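Local coordinates for protein ammonium transporter (Kuenenia stuttgartiensis, PDB 6EU6) that probably senses ammonium at the membrane, as the ammonium-transporter-type part of a sensor histidine kinase, at residues A[180-185]-A[314-319]; A[308-313]-A[322-327]; A[112-117]-A[176-181]. All coordinates share one frame; numbering follows the deposited sequence.

In the fold
From the N terminus, contact 3 comes first: it brings the end of helix 93-114 against helix 167-185 and closes a loop that includes helix 121-144. Contact 1 starts where contact 3 stops, sharing Ala-180 and Ala-181, and joins the last turn of helix 167-185 to the connection 314-319, more than a hundred residues later. Contact 2 closes the shortest loop, bringing helix 289-312 against helix 322-340 around that same connection, so contacts 1 and 2 cross along the chain. They also meet in space: Asp-318 OD2 probably hydrogen-bonds Ile-323 N at 2.7 Å. Together the three contacts tie four membrane helices of the Amt fold to one interhelical loop.

Contact 1: residues A[180-185]-A[314-319]; sequences AAAIMV and LKIDDP. With ZDM (nonyl 4-O-alpha-D-glucopyranosyl-beta-D-glucopyranoside), chain D.
Ile-183 and Ile-316 cross obliquely, with their CD1 atoms 3.8 Å apart, where the last turn of a helix of the Amt-family bundle meets the loop between helices 289-312 and 322-340. Ile-316 works in two directions. With CG1 anti to the carbonyl carbon (chi1 -58°), CG2 falls anti to the backbone N and presses on Ala-182 CB at 3.6 Å, while the CG1-CD1 arm runs against the equivalent arm of Ile-183. A methyl at Ala-182 suits the close approach of the loop, and beta-branching lets Ile-316 reach Ala-182 and Ile-183 at once. With only an alanine here, both arms are gone, which would probably open a gap beside Ile-183 and leave Ala-182 CB without its methyl partner.

The same isoleucines border the bound maltoside detergent. Ile-183 CD1 touches C22 of its alkyl chain at 3.6 Å, and Ile-316 CG1 lies 3.8 Å from C18. The sugar hydroxyl O49 donates to Leu-314 O at 2.7 Å. Lys-315, with positive phi, breaks the helical run, and the Ile-316 backbone bonds back to Ile-310. Asp-317 forms a salt bridge with Arg-188. One water joins the two backbones, donating to Ala-182 O at 2.8 Å and accepting from Asp-317 N at 2.9 Å.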
ATOM      1  N   ALA A 180     -23.875 -17.715   9.341  1.00 30.86           N
ATOM      2  CA  ALA A 180     -25.314 -17.615   9.304  1.00 32.57           C
ATOM      3  C   ALA A 180     -25.823 -17.074   8.002  1.00 34.00           C
ATOM      4  O   ALA A 180     -26.834 -17.537   7.438  1.00 34.64           O
ATOM      5  CB  ALA A 180     -25.818 -16.745  10.453  1.00 32.73           C
ATOM      6  N   ALA A 181     -25.188 -16.007   7.540  1.00 32.54           N
ATOM      7  CA  ALA A 181     -25.620 -15.435   6.266  1.00 30.16           C
ATOM      8  C   ALA A 181     -25.466 -16.455   5.083  1.00 30.38           C
ATOM      9  O   ALA A 181     -26.385 -16.593   4.246  1.00 31.12           O
ATOM     10  CB  ALA A 181     -24.861 -14.133   5.999  1.00 31.68           C
ATOM     11  N   ALA A 182     -24.352 -17.210   5.034  1.00 27.57           N
ATOM     12  CA  ALA A 182     -24.163 -18.146   3.972  1.00 25.14           C
ATOM     13  C   ALA A 182     -25.254 -19.260   4.002  1.00 29.40           C
ATOM     14  O   ALA A 182     -25.682 -19.787   2.963  1.00 29.82           O
ATOM     15  CB  ALA A 182     -22.794 -18.791   4.052  1.00 27.83           C
ATOM     16  N   ILE A 183     -25.629 -19.635   5.195  1.00 30.89           N
ATOM     17  CA  ILE A 183     -26.658 -20.659   5.394  1.00 32.70           C
ATOM     18  C   ILE A 183     -28.013 -20.169   4.921  1.00 30.71           C
ATOM     19  O   ILE A 183     -28.676 -20.826   4.167  1.00 36.30           O
ATOM     20  CB  ILE A 183     -26.772 -21.094   6.873  1.00 33.89           C
ATOM     21  CG1 ILE A 183     -25.622 -22.030   7.188  1.00 36.95           C
ATOM     22  CG2 ILE A 183     -28.039 -21.936   7.126  1.00 33.38           C
ATOM     23  CD1 ILE A 183     -25.455 -22.310   8.676  1.00 40.88           C
ATOM     24  N   MET A 184     -28.416 -19.002   5.360  1.00 33.61           N
ATOM     25  CA  MET A 184     -29.693 -18.462   5.000  1.00 31.30           C
ATOM     26  C   MET A 184     -29.763 -18.087   3.539  1.00 36.50           C
ATOM     27  O   MET A 184     -30.832 -18.175   2.950  1.00 31.73           O
ATOM     28  CB  MET A 184     -29.977 -17.281   5.931  1.00 32.46           C
ATOM     29  CG  MET A 184     -30.143 -17.709   7.390  1.00 38.19           C
ATOM     30  SD  MET A 184     -31.553 -18.891   7.501  1.00 43.21           S
ATOM     31  CE  MET A 184     -32.801 -17.814   6.866  1.00 40.52           C
ATOM     32  N   VAL A 185     -28.665 -17.657   2.912  1.00 34.34           N
ATOM     33  CA  VAL A 185     -28.696 -17.371   1.458  1.00 32.72           C
ATOM     34  C   VAL A 185     -28.768 -18.693   0.617  1.00 32.00           C
ATOM     35  O   VAL A 185     -29.405 -18.776  -0.438  1.00 33.38           O
ATOM     36  CB  VAL A 185     -27.452 -16.538   1.077  1.00 30.45           C
ATOM     37  CG1 VAL A 185     -27.268 -16.488  -0.421  1.00 33.87           C
ATOM     38  CG2 VAL A 185     -27.531 -15.150   1.674  1.00 33.19           C
ATOM     39  N   LEU A 314     -20.660 -30.009   5.791  1.00 31.33           N
ATOM     40  CA  LEU A 314     -21.787 -29.162   6.211  1.00 31.60           C
ATOM     41  C   LEU A 314     -22.562 -28.650   5.019  1.00 29.06           C
ATOM     42  O   LEU A 314     -23.714 -28.212   5.121  1.00 37.02           O
ATOM     43  CB  LEU A 314     -21.287 -28.006   7.091  1.00 35.79           C
ATOM     44  CG  LEU A 314     -20.556 -28.388   8.342  1.00 37.33           C
ATOM     45  CD1 LEU A 314     -20.173 -27.120   9.054  1.00 40.70           C
ATOM     46  CD2 LEU A 314     -21.524 -29.147   9.200  1.00 46.66           C
ATOM     47  N   LYS A 315     -21.937 -28.655   3.856  1.00 32.21           N
ATOM     48  CA  LYS A 315     -22.524 -28.097   2.641  1.00 34.82           C
ATOM     49  C   LYS A 315     -22.942 -26.639   2.762  1.00 37.61           C
ATOM     50  O   LYS A 315     -24.053 -26.198   2.302  1.00 34.55           O
ATOM     51  CB  LYS A 315     -23.617 -29.028   2.110  1.00 43.00           C
ATOM     52  CG  LYS A 315     -22.956 -30.290   1.542  1.00 45.18           C
ATOM     53  CD  LYS A 315     -23.604 -30.818   0.305  1.00 53.46           C
ATOM     54  CE  LYS A 315     -22.750 -31.841  -0.414  1.00 53.73           C
ATOM     55  NZ  LYS A 315     -22.036 -32.789   0.460  1.00 56.42           N
ATOM     56  N   ILE A 316     -22.069 -25.893   3.443  1.00 31.96           N
ATOM     57  CA  ILE A 316     -22.174 -24.415   3.434  1.00 32.92           C
ATOM     58  C   ILE A 316     -21.252 -23.894   2.354  1.00 30.95           C
ATOM     59  O   ILE A 316     -20.055 -24.270   2.312  1.00 31.43           O
ATOM     60  CB  ILE A 316     -21.858 -23.799   4.787  1.00 32.06           C
ATOM     61  CG1 ILE A 316     -22.815 -24.399   5.819  1.00 30.20           C
ATOM     62  CG2 ILE A 316     -21.984 -22.258   4.746  1.00 31.97           C
ATOM     63  CD1 ILE A 316     -22.422 -24.129   7.249  1.00 32.46           C
ATOM     64  N   ASP A 317     -21.818 -23.133   1.426  1.00 30.61           N
ATOM     65  CA  ASP A 317     -21.028 -22.636   0.299  1.00 32.42           C
ATOM     66  C   ASP A 317     -20.424 -21.240   0.630  1.00 30.30           C
ATOM     67  O   ASP A 317     -21.142 -20.212   0.677  1.00 33.00           O
ATOM     68  CB  ASP A 317     -21.857 -22.577  -0.960  1.00 31.73           C
ATOM     69  CG  ASP A 317     -21.022 -22.199  -2.214  1.00 32.39           C
ATOM     70  OD1 ASP A 317     -19.778 -22.293  -2.268  1.00 32.08           O
ATOM     71  OD2 ASP A 317     -21.644 -21.806  -3.188  1.00 31.57           O
ATOM     72  N   ASP A 318     -19.095 -21.227   0.783  1.00 31.37           N
ATOM     73  CA  ASP A 318     -18.329 -20.027   1.270  1.00 29.31           C
ATOM     74  C   ASP A 318     -17.246 -19.742   0.243  1.00 27.26           C
ATOM     75  O   ASP A 318     -16.183 -20.404   0.224  1.00 26.14           O
ATOM     76  CB  ASP A 318     -17.728 -20.397   2.577  1.00 31.71           C
ATOM     77  CG  ASP A 318     -16.908 -19.279   3.214  1.00 33.03           C
ATOM     78  OD1 ASP A 318     -16.636 -18.193   2.588  1.00 33.92           O
ATOM     79  OD2 ASP A 318     -16.488 -19.602   4.355  1.00 34.40           O
ATOM     80  N   PRO A 319     -17.562 -18.885  -0.710  1.00 28.45           N
ATOM     81  CA  PRO A 319     -16.680 -18.715  -1.884  1.00 26.91           C
ATOM     82  C   PRO A 319     -15.238 -18.294  -1.546  1.00 30.76           C
ATOM     83  O   PRO A 319     -14.365 -18.575  -2.311  1.00 29.86           O
ATOM     84  CB  PRO A 319     -17.383 -17.589  -2.653  1.00 27.65           C
ATOM     85  CG  PRO A 319     -18.840 -17.735  -2.262  1.00 29.33           C
ATOM     86  CD  PRO A 319     -18.785 -18.038  -0.806  1.00 27.21           C
TER
HETATM   87  C1  ZDM D 503     -27.352 -28.915   5.252  1.00 79.84           C
HETATM   88  O1  ZDM D 503     -28.053 -29.168  -0.545  1.00 84.78           O
HETATM   89  C2  ZDM D 503     -27.418 -29.704   3.926  1.00 79.38           C
HETATM   90  O2  ZDM D 503     -26.143 -31.859  -2.260  1.00 73.98           O
HETATM   91  C3  ZDM D 503     -27.534 -28.947   2.568  1.00 83.48           C
HETATM   92  O3  ZDM D 503     -28.828 -32.127   1.680  1.00 71.49           O
HETATM   93  C4  ZDM D 503     -27.454 -27.422   2.738  1.00 70.50           C
HETATM   94  O4  ZDM D 503     -26.927 -33.180  -0.066  1.00 66.24           O
HETATM   95  C5  ZDM D 503     -28.664 -31.451   0.424  1.00 81.16           C
HETATM   96  O5  ZDM D 503     -28.203 -27.067   3.883  1.00 75.40           O
HETATM   97  C6  ZDM D 503     -27.770 -27.413   5.193  1.00 73.33           C
HETATM   98  O6  ZDM D 503     -27.512 -27.772  -2.874  1.00 90.02           O
HETATM   99  C7  ZDM D 503     -27.309 -31.803  -0.177  1.00 78.34           C
HETATM  100  O7  ZDM D 503     -28.732 -29.311   1.846  1.00 88.44           O
HETATM  101  C8  ZDM D 503     -27.307 -31.323  -1.609  1.00 82.76           C
HETATM  102  C9  ZDM D 503     -27.298 -29.783  -1.596  1.00 89.48           C
HETATM  103  C10 ZDM D 503     -28.513 -29.952   0.589  1.00 80.00           C
HETATM  104  C11 ZDM D 503     -27.860 -29.166  -2.871  1.00 87.87           C
HETATM  105  O16 ZDM D 503     -26.960 -26.290   5.622  1.00 68.99           O
HETATM  106  C18 ZDM D 503     -25.974 -26.303   6.655  1.00 59.20           C
HETATM  107  C19 ZDM D 503     -26.509 -26.703   8.013  1.00 60.17           C
HETATM  108  C22 ZDM D 503     -25.918 -25.881   9.147  1.00 62.94           C
HETATM  109  C25 ZDM D 503     -25.019 -26.686  10.062  1.00 67.26           C
HETATM  110  C28 ZDM D 503     -24.234 -25.827  11.064  1.00 67.58           C
HETATM  111  C31 ZDM D 503     -24.971 -25.609  12.375  1.00 68.41           C
HETATM  112  C34 ZDM D 503     -24.031 -25.340  13.529  1.00 69.36           C
HETATM  113  O49 ZDM D 503     -26.104 -29.249   5.891  1.00 80.42           O
HETATM  114  O55 ZDM D 503     -28.530 -30.564   4.099  1.00 81.19           O
HETATM  115  C57 ZDM D 503     -28.072 -26.658   1.558  1.00 69.20           C
HETATM  116  O61 ZDM D 503     -27.305 -26.926   0.383  1.00 67.64           O
HETATM  117  O   HOH W   1     -24.407 -21.801   1.449  1.00 28.38           O

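Contact 2: residues A[308-313]-A[322-327]; sequences GFIEKT and AIAVHG
Ile-310 carries most of this contact through a single atom, its terminal methyl CD1, which points into the angle between Ile-323 and Ala-324. The extended arm, with CG1 anti to the carbonyl carbon (chi1 -73°) and chi2 at 161°, brings CD1 to 3.8 Å from Ile-323 CG2. The same methyl rests 3.8 Å from Ala-324 N and 4.1 Å from Ala-324 CB, so it covers backbone as well as side chain. Isoleucine suits this place because its CG1-CD1 arm is long enough to reach the other helix, bridging the 7.7 Å between the CA atoms of Ile-310 and Ala-324. The small Ala-324 lets the methyl reach the peptide, and the beta-branched Ile-323 supplies CG2 on the near side.

These are successive helices of the Amt fold, joined by a short non-helical connection. The second bears His-326, whose ND1 hydrogen-bonds His-171 ND1, consistent with the twin-histidine motif of the family's pore. Val-325 CG1 sits over the centre of one face of the His-326 ring, 3.8 Å above its plane. At Gly-327, in a wider pi-type turn, a side chain would crowd Ile-323 O. On the outer side of the first helix, Lys-312 NZ forms a salt bridge with Glu-311 OE1 at 3.2 Å, approaching from above the carboxylate plane, while OE2 pairs with Lys-191.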
ATOM      1  N   GLY A 308     -12.494 -27.800   4.058  1.00 29.76           N
ATOM      2  CA  GLY A 308     -13.078 -28.935   3.397  1.00 31.33           C
ATOM      3  C   GLY A 308     -14.327 -29.495   4.094  1.00 31.31           C
ATOM      4  O   GLY A 308     -15.283 -29.896   3.441  1.00 32.69           O
ATOM      5  N   PHE A 309     -14.312 -29.498   5.417  1.00 33.46           N
ATOM      6  CA  PHE A 309     -15.455 -29.978   6.235  1.00 32.90           C
ATOM      7  C   PHE A 309     -16.690 -29.105   6.018  1.00 35.62           C
ATOM      8  O   PHE A 309     -17.849 -29.575   5.837  1.00 33.90           O
ATOM      9  CB  PHE A 309     -15.028 -30.032   7.686  1.00 35.76           C
ATOM     10  CG  PHE A 309     -16.085 -30.475   8.612  1.00 40.88           C
ATOM     11  CD1 PHE A 309     -16.365 -31.825   8.765  1.00 47.23           C
ATOM     12  CD2 PHE A 309     -16.787 -29.558   9.351  1.00 42.30           C
ATOM     13  CE1 PHE A 309     -17.376 -32.248   9.610  1.00 43.56           C
ATOM     14  CE2 PHE A 309     -17.808 -29.975  10.192  1.00 47.77           C
ATOM     15  CZ  PHE A 309     -18.095 -31.314  10.314  1.00 44.56           C
ATOM     16  N   ILE A 310     -16.451 -27.822   5.942  1.00 34.02           N
ATOM     17  CA  ILE A 310     -17.515 -26.834   5.839  1.00 30.52           C
ATOM     18  C   ILE A 310     -18.150 -26.975   4.457  1.00 30.47           C
ATOM     19  O   ILE A 310     -19.365 -26.961   4.278  1.00 31.56           O
ATOM     20  CB  ILE A 310     -16.951 -25.414   6.067  1.00 30.82           C
ATOM     21  CG1 ILE A 310     -16.607 -25.217   7.546  1.00 29.54           C
ATOM     22  CG2 ILE A 310     -17.952 -24.349   5.556  1.00 26.78           C
ATOM     23  CD1 ILE A 310     -15.646 -24.049   7.767  1.00 30.71           C
ATOM     24  N   GLU A 311     -17.296 -27.048   3.465  1.00 31.36           N
ATOM     25  CA  GLU A 311     -17.717 -27.153   2.098  1.00 33.63           C
ATOM     26  C   GLU A 311     -18.453 -28.483   1.756  1.00 32.40           C
ATOM     27  O   GLU A 311     -19.471 -28.452   1.105  1.00 33.47           O
ATOM     28  CB  GLU A 311     -16.516 -27.045   1.189  1.00 33.03           C
ATOM     29  CG  GLU A 311     -16.891 -27.186  -0.274  1.00 38.87           C
ATOM     30  CD  GLU A 311     -15.674 -27.364  -1.169  1.00 45.11           C
ATOM     31  OE1 GLU A 311     -14.629 -27.786  -0.678  1.00 46.37           O
ATOM     32  OE2 GLU A 311     -15.794 -27.104  -2.365  1.00 44.15           O
ATOM     33  N   LYS A 312     -17.899 -29.604   2.175  1.00 34.74           N
ATOM     34  CA  LYS A 312     -18.300 -30.902   1.659  1.00 34.68           C
ATOM     35  C   LYS A 312     -19.124 -31.715   2.672  1.00 36.29           C
ATOM     36  O   LYS A 312     -19.895 -32.560   2.295  1.00 42.77           O
ATOM     37  CB  LYS A 312     -17.052 -31.699   1.295  1.00 35.27           C
ATOM     38  CG  LYS A 312     -16.302 -31.188   0.100  1.00 36.15           C
ATOM     39  CD  LYS A 312     -15.099 -32.073  -0.109  1.00 40.94           C
ATOM     40  CE  LYS A 312     -14.596 -31.897  -1.517  1.00 50.98           C
ATOM     41  NZ  LYS A 312     -13.659 -30.769  -1.455  1.00 58.32           N
ATOM     42  N   THR A 313     -18.982 -31.458   3.961  1.00 32.84           N
ATOM     43  CA  THR A 313     -19.770 -32.144   4.948  1.00 32.46           C
ATOM     44  C   THR A 313     -20.901 -31.259   5.408  1.00 34.74           C
ATOM     45  O   THR A 313     -22.051 -31.709   5.405  1.00 39.46           O
ATOM     46  CB  THR A 313     -18.934 -32.595   6.139  1.00 37.47           C
ATOM     47  OG1 THR A 313     -17.849 -33.359   5.654  1.00 39.83           O
ATOM     48  CG2 THR A 313     -19.757 -33.414   7.126  1.00 40.28           C
ATOM     49  N   ALA A 322     -14.214 -17.735   4.132  1.00 27.29           N
ATOM     50  CA  ALA A 322     -14.270 -16.791   5.223  1.00 27.85           C
ATOM     51  C   ALA A 322     -14.529 -17.458   6.589  1.00 29.63           C
ATOM     52  O   ALA A 322     -13.988 -17.056   7.632  1.00 24.52           O
ATOM     53  CB  ALA A 322     -15.345 -15.781   4.972  1.00 29.46           C
ATOM     54  N   ILE A 323     -15.373 -18.488   6.576  1.00 28.61           N
ATOM     55  CA  ILE A 323     -15.756 -19.154   7.850  1.00 28.61           C
ATOM     56  C   ILE A 323     -14.556 -19.897   8.399  1.00 27.67           C
ATOM     57  O   ILE A 323     -14.176 -19.741   9.535  1.00 29.43           O
ATOM     58  CB  ILE A 323     -16.912 -20.129   7.639  1.00 26.58           C
ATOM     59  CG1 ILE A 323     -18.143 -19.368   7.126  1.00 28.45           C
ATOM     60  CG2 ILE A 323     -17.179 -20.830   8.962  1.00 29.95           C
ATOM     61  CD1 ILE A 323     -19.194 -20.315   6.484  1.00 29.70           C
ATOM     62  N   ALA A 324     -13.891 -20.636   7.538  1.00 26.93           N
ATOM     63  CA  ALA A 324     -12.644 -21.279   7.953  1.00 27.22           C
ATOM     64  C   ALA A 324     -11.554 -20.332   8.385  1.00 27.74           C
ATOM     65  O   ALA A 324     -10.894 -20.595   9.400  1.00 25.36           O
ATOM     66  CB  ALA A 324     -12.129 -22.152   6.833  1.00 27.41           C
ATOM     67  N   VAL A 325     -11.342 -19.196   7.666  1.00 27.77           N
ATOM     68  CA  VAL A 325     -10.208 -18.333   7.950  1.00 26.87           C
ATOM     69  C   VAL A 325     -10.510 -17.611   9.280  1.00 26.59           C
ATOM     70  O   VAL A 325      -9.733 -17.650  10.257  1.00 25.00           O
ATOM     71  CB  VAL A 325      -9.972 -17.322   6.816  1.00 27.06           C
ATOM     72  CG1 VAL A 325      -9.095 -16.174   7.256  1.00 26.01           C
ATOM     73  CG2 VAL A 325      -9.399 -18.041   5.591  1.00 30.21           C
ATOM     74  N   HIS A 326     -11.640 -16.915   9.283  1.00 24.69           N
ATOM     75  CA  HIS A 326     -11.982 -16.016  10.368  1.00 23.37           C
ATOM     76  C   HIS A 326     -12.683 -16.725  11.590  1.00 23.87           C
ATOM     77  O   HIS A 326     -12.335 -16.456  12.713  1.00 25.68           O
ATOM     78  CB  HIS A 326     -12.841 -14.861   9.847  1.00 24.44           C
ATOM     79  CG  HIS A 326     -12.212 -14.067   8.739  1.00 24.17           C
ATOM     80  ND1 HIS A 326     -11.321 -13.051   8.965  1.00 27.22           N
ATOM     81  CD2 HIS A 326     -12.343 -14.156   7.394  1.00 26.75           C
ATOM     82  CE1 HIS A 326     -10.922 -12.548   7.803  1.00 23.09           C
ATOM     83  NE2 HIS A 326     -11.503 -13.234   6.835  1.00 25.91           N
ATOM     84  N   GLY A 327     -13.649 -17.548  11.322  1.00 24.93           N
ATOM     85  CA  GLY A 327     -14.389 -18.254  12.376  1.00 29.31           C
ATOM     86  C   GLY A 327     -13.463 -19.297  13.025  1.00 25.99           C
ATOM     87  O   GLY A 327     -13.098 -19.165  14.170  1.00 28.91           O
TER

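Contact 3: residues A[112-117]-A[176-181]; sequences TGAIAE and WFAMAA
Ile-115 CG2 lies over one face of the peptide that links Ala-181 to Ala-182, 3.5 Å from Ala-181 C and 3.6 Å from Ala-181 O. Ala-181 O also accepts the helical bond from Val-185 N. Two larger flat groups of the same helix turn to other neighbours: Trp-176 meets Phe-368 edge-to-face, and the ring of Phe-177 meets that of Phe-379. The contact is a close helix-to-helix approach within the Amt-family membrane bundle, where helix 93-114 runs out against helix 167-185.

Small residues make it possible. The methyl of Ala-114 points at the helix and meets the flank of Ala-178's methyl, and their CA atoms come within 5.7 Å, a spacing larger side chains would obstruct. Ile-115 has CG1 in the crowded position between backbone N and carbonyl carbon (chi1 61°), which sets CG2 beside the N and on the neighbouring helix. Just beyond, Arg-118 hydrogen-bonds Ala-114 O and Ala-116 O, while Glu-117 forms a salt bridge with Arg-188. The alanine methyls Ala-114 CB and Ala-178 CB stand 3.6 Å apart, and Ile-115 CG2 keeps the same 3.6 Å from Ala-181 CB.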
ATOM      1  N   THR A 112     -19.067 -10.167   3.272  1.00 29.03           N
ATOM      2  CA  THR A 112     -19.302 -10.101   1.824  1.00 27.52           C
ATOM      3  C   THR A 112     -18.766 -11.298   1.062  1.00 27.59           C
ATOM      4  O   THR A 112     -19.392 -11.785   0.109  1.00 28.02           O
ATOM      5  CB  THR A 112     -18.784  -8.836   1.155  1.00 27.51           C
ATOM      6  OG1 THR A 112     -17.360  -8.811   1.259  1.00 29.36           O
ATOM      7  CG2 THR A 112     -19.384  -7.623   1.804  1.00 28.10           C
ATOM      8  N   GLY A 113     -17.635 -11.817   1.458  1.00 25.52           N
ATOM      9  CA  GLY A 113     -17.073 -12.914   0.698  1.00 24.94           C
ATOM     10  C   GLY A 113     -17.808 -14.219   0.916  1.00 28.58           C
ATOM     11  O   GLY A 113     -17.806 -15.086   0.047  1.00 28.44           O
ATOM     12  N   ALA A 114     -18.396 -14.387   2.084  1.00 29.16           N
ATOM     13  CA  ALA A 114     -19.127 -15.625   2.401  1.00 30.41           C
ATOM     14  C   ALA A 114     -20.440 -15.717   1.603  1.00 30.30           C
ATOM     15  O   ALA A 114     -20.840 -16.799   1.155  1.00 29.99           O
ATOM     16  CB  ALA A 114     -19.389 -15.676   3.861  1.00 31.71           C
ATOM     17  N   ILE A 115     -21.077 -14.580   1.344  1.00 29.96           N
ATOM     18  CA  ILE A 115     -22.340 -14.600   0.541  1.00 28.80           C
ATOM     19  C   ILE A 115     -22.234 -14.031  -0.876  1.00 27.66           C
ATOM     20  O   ILE A 115     -23.232 -13.759  -1.564  1.00 30.10           O
ATOM     21  CB  ILE A 115     -23.479 -13.950   1.320  1.00 28.09           C
ATOM     22  CG1 ILE A 115     -23.184 -12.520   1.626  1.00 29.58           C
ATOM     23  CG2 ILE A 115     -23.715 -14.759   2.611  1.00 32.55           C
ATOM     24  CD1 ILE A 115     -24.346 -11.750   2.246  1.00 29.85           C
ATOM     25  N   ALA A 116     -21.005 -13.891  -1.353  1.00 27.90           N
ATOM     26  CA  ALA A 116     -20.786 -13.408  -2.689  1.00 27.52           C
ATOM     27  C   ALA A 116     -21.448 -14.280  -3.770  1.00 29.76           C
ATOM     28  O   ALA A 116     -21.642 -15.523  -3.609  1.00 29.06           O
ATOM     29  CB  ALA A 116     -19.296 -13.311  -2.976  1.00 25.97           C
ATOM     30  N   GLU A 117     -21.735 -13.630  -4.904  1.00 28.47           N
ATOM     31  CA  GLU A 117     -22.151 -14.343  -6.148  1.00 33.63           C
ATOM     32  C   GLU A 117     -23.643 -14.671  -6.246  1.00 30.88           C
ATOM     33  O   GLU A 117     -24.117 -14.818  -7.357  1.00 33.75           O
ATOM     34  CB  GLU A 117     -21.301 -15.630  -6.472  1.00 29.02           C
ATOM     35  CG  GLU A 117     -19.794 -15.423  -6.247  1.00 33.42           C
ATOM     36  CD  GLU A 117     -18.958 -16.022  -7.345  1.00 39.78           C
ATOM     37  OE1 GLU A 117     -18.414 -15.304  -8.198  1.00 36.17           O
ATOM     38  OE2 GLU A 117     -18.850 -17.241  -7.354  1.00 35.18           O
ATOM     39  N   TRP A 176     -18.698 -16.037  12.121  1.00 27.35           N
ATOM     40  CA  TRP A 176     -19.959 -16.716  12.495  1.00 27.26           C
ATOM     41  C   TRP A 176     -21.194 -15.978  11.957  1.00 29.27           C
ATOM     42  O   TRP A 176     -22.182 -16.600  11.528  1.00 28.89           O
ATOM     43  CB  TRP A 176     -20.053 -16.911  14.035  1.00 27.27           C
ATOM     44  CG  TRP A 176     -18.934 -17.701  14.628  1.00 27.77           C
ATOM     45  CD1 TRP A 176     -18.300 -17.440  15.809  1.00 27.17           C
ATOM     46  CD2 TRP A 176     -18.264 -18.840  14.072  1.00 30.06           C
ATOM     47  NE1 TRP A 176     -17.303 -18.331  16.012  1.00 31.14           N
ATOM     48  CE2 TRP A 176     -17.274 -19.229  15.003  1.00 31.05           C
ATOM     49  CE3 TRP A 176     -18.451 -19.630  12.936  1.00 31.81           C
ATOM     50  CZ2 TRP A 176     -16.432 -20.291  14.790  1.00 30.82           C
ATOM     51  CZ3 TRP A 176     -17.622 -20.710  12.745  1.00 30.04           C
ATOM     52  CH2 TRP A 176     -16.621 -21.013  13.654  1.00 31.42           C
ATOM     53  N   PHE A 177     -21.127 -14.651  11.904  1.00 27.19           N
ATOM     54  CA  PHE A 177     -22.151 -13.882  11.232  1.00 26.97           C
ATOM     55  C   PHE A 177     -22.204 -14.208   9.752  1.00 29.09           C
ATOM     56  O   PHE A 177     -23.280 -14.451   9.201  1.00 31.25           O
ATOM     57  CB  PHE A 177     -21.895 -12.397  11.447  1.00 26.83           C
ATOM     58  CG  PHE A 177     -23.019 -11.511  10.979  1.00 28.29           C
ATOM     59  CD1 PHE A 177     -24.279 -11.570  11.572  1.00 31.51           C
ATOM     60  CD2 PHE A 177     -22.824 -10.616   9.914  1.00 32.90           C
ATOM     61  CE1 PHE A 177     -25.331 -10.760  11.111  1.00 31.99           C
ATOM     62  CE2 PHE A 177     -23.854  -9.789   9.490  1.00 32.44           C
ATOM     63  CZ  PHE A 177     -25.124  -9.883  10.075  1.00 34.08           C
ATOM     64  N   ALA A 178     -21.037 -14.276   9.117  1.00 29.89           N
ATOM     65  CA  ALA A 178     -20.943 -14.676   7.751  1.00 29.78           C
ATOM     66  C   ALA A 178     -21.529 -16.102   7.625  1.00 28.75           C
ATOM     67  O   ALA A 178     -22.161 -16.412   6.632  1.00 27.42           O
ATOM     68  CB  ALA A 178     -19.482 -14.691   7.287  1.00 30.17           C
ATOM     69  N   MET A 179     -21.225 -16.991   8.576  1.00 27.05           N
ATOM     70  CA  MET A 179     -21.682 -18.360   8.418  1.00 27.06           C
ATOM     71  C   MET A 179     -23.239 -18.450   8.429  1.00 30.39           C
ATOM     72  O   MET A 179     -23.822 -19.182   7.610  1.00 28.24           O
ATOM     73  CB  MET A 179     -21.154 -19.257   9.525  1.00 29.70           C
ATOM     74  CG  MET A 179     -21.667 -20.672   9.397  1.00 33.26           C
ATOM     75  SD  MET A 179     -20.809 -21.710  10.597  1.00 36.63           S
ATOM     76  CE  MET A 179     -21.912 -21.664  11.935  1.00 50.12           C
ATOM     77  N   ALA A 180     -23.875 -17.715   9.341  1.00 30.86           N
ATOM     78  CA  ALA A 180     -25.314 -17.615   9.304  1.00 32.57           C
ATOM     79  C   ALA A 180     -25.823 -17.074   8.002  1.00 34.00           C
ATOM     80  O   ALA A 180     -26.834 -17.537   7.438  1.00 34.64           O
ATOM     81  CB  ALA A 180     -25.818 -16.745  10.453  1.00 32.73           C
ATOM     82  N   ALA A 181     -25.188 -16.007   7.540  1.00 32.54           N
ATOM     83  CA  ALA A 181     -25.620 -15.435   6.266  1.00 30.16           C
ATOM     84  C   ALA A 181     -25.466 -16.455   5.083  1.00 30.38           C
ATOM     85  O   ALA A 181     -26.385 -16.593   4.246  1.00 31.12           O
ATOM     86  CB  ALA A 181     -24.861 -14.133   5.999  1.00 31.68           C
TER